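Local structure of alpha-galacturonidase (Bacillus subtilis, 3FEF) at residues P348-G351 with P357-A360. The protein hydrolyses alpha-1,4-linked galacturonate, probably di-galacturonate in nature, releasing alpha-D-galacturonate with the help of NAD(+) and a manganese ion. Residues are numbered along the deposited sequence; the frame is centred on the assembly and turned at random.
Sequences PNQG and PIQA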
# COMPACT_ATOMS: atom_id res chain seq x y z
N PRO A 348 11.62 -11.47 -4.30
CA PRO A 348 10.35 -10.75 -4.36
C PRO A 348 10.46 -9.35 -3.74
O PRO A 348 11.03 -9.18 -2.65
CB PRO A 348 9.40 -11.61 -3.51
CG PRO A 348 10.05 -13.04 -3.48
CD PRO A 348 11.55 -12.74 -3.54
N ASN A 349 9.88 -8.36 -4.40
CA ASN A 349 9.88 -6.98 -3.92
C ASN A 349 8.91 -6.81 -2.77
O ASN A 349 7.73 -7.11 -2.90
CB ASN A 349 9.48 -6.04 -5.08
CG ASN A 349 9.72 -4.55 -4.78
OD1 ASN A 349 10.62 -4.19 -4.03
ND2 ASN A 349 8.94 -3.67 -5.43
N GLN A 350 9.41 -6.32 -1.64
CA GLN A 350 8.57 -5.98 -0.50
C GLN A 350 8.90 -4.55 -0.08
O GLN A 350 8.75 -4.20 1.08
CB GLN A 350 8.83 -6.94 0.65
CG GLN A 350 8.52 -8.39 0.32
CD GLN A 350 7.05 -8.61 0.07
OE1 GLN A 350 6.66 -9.36 -0.82
NE2 GLN A 350 6.22 -7.94 0.85
N GLY A 351 9.37 -3.75 -1.03
CA GLY A 351 9.69 -2.36 -0.76
C GLY A 351 11.15 -2.00 -1.00
O GLY A 351 11.52 -0.84 -0.89
N PRO A 357 6.08 -2.99 -8.74
CA PRO A 357 5.04 -3.80 -8.10
C PRO A 357 5.60 -4.70 -7.00
O PRO A 357 6.73 -5.20 -7.09
CB PRO A 357 4.49 -4.68 -9.24
CG PRO A 357 4.93 -4.02 -10.51
CD PRO A 357 6.15 -3.18 -10.20
N ILE A 358 4.81 -4.94 -5.96
CA ILE A 358 5.27 -5.83 -4.93
C ILE A 358 5.16 -7.32 -5.35
O ILE A 358 4.31 -7.69 -6.17
CB ILE A 358 4.59 -5.50 -3.59
CG1 ILE A 358 3.68 -6.61 -3.13
CG2 ILE A 358 3.87 -4.17 -3.68
CD1 ILE A 358 3.93 -6.92 -1.69
N GLN A 359 6.05 -8.15 -4.81
CA GLN A 359 6.18 -9.56 -5.20
C GLN A 359 7.03 -9.77 -6.45
O GLN A 359 7.58 -10.85 -6.66
CB GLN A 359 4.81 -10.14 -5.51
CG GLN A 359 3.82 -9.90 -4.43
CD GLN A 359 3.83 -11.02 -3.48
OE1 GLN A 359 4.82 -11.23 -2.77
NE2 GLN A 359 2.75 -11.79 -3.48
N ALA A 360 7.09 -8.78 -7.32
CA ALA A 360 7.88 -8.94 -8.53
C ALA A 360 9.33 -9.18 -8.09
O ALA A 360 9.76 -8.69 -7.06
CB ALA A 360 7.78 -7.73 -9.42
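The flat carboxamide of N349 meets P357 at its edge: ND2 donates a hydrogen bond to P357 O at 3.2 Å, and that oxygen lies almost in the amide plane. Seen from the acceptor the approach is different, for the donor stands above the P357 carbonyl plane, 64° out of it. The opposite corner of the amide makes an Asx turn, in which N349 OD1 takes the backbone N-H of G351, here from above its own carbonyl plane, and also that of V353. One side chain thus illustrates how an asparagine can tie the start of a loop to its later part, in this case the loop joining antiparallel strands 341-348 and 361-369 in the C-terminal domain of this family 4 glycosidase. CG stands anti to the backbone N (chi1 -168°), which carries the amide past the backbone toward P357, while CB rests 3.3 Å from A360 O.

The main-chain pairing is irregular. N349 N donates to A360 O at 2.7 Å, whereas Q359 N donates to N349 O, also at 2.7 Å; with Q359 in the left-handed region, this fits a G1-type beta bulge. With an alanine here the backbone bonds would probably survive, but P357 O and the N-H groups of G351 and V353 would probably lose their side-chain partner, freeing the loop to shift. The amide end of Q350 lies against I358, Q350 CD 4.0 Å from I358 CD1, and its plane stands almost perpendicular (89°) to the Q359 amide; L377 of a second subunit also packs on Q350. Helix 149-159 is touched by P348 and Q359, and helix 383-405 by P357 and A360. Alongside the main-chain bonds, P348 CA sends a CA-H...O contact to A360 O at 3.4 Å.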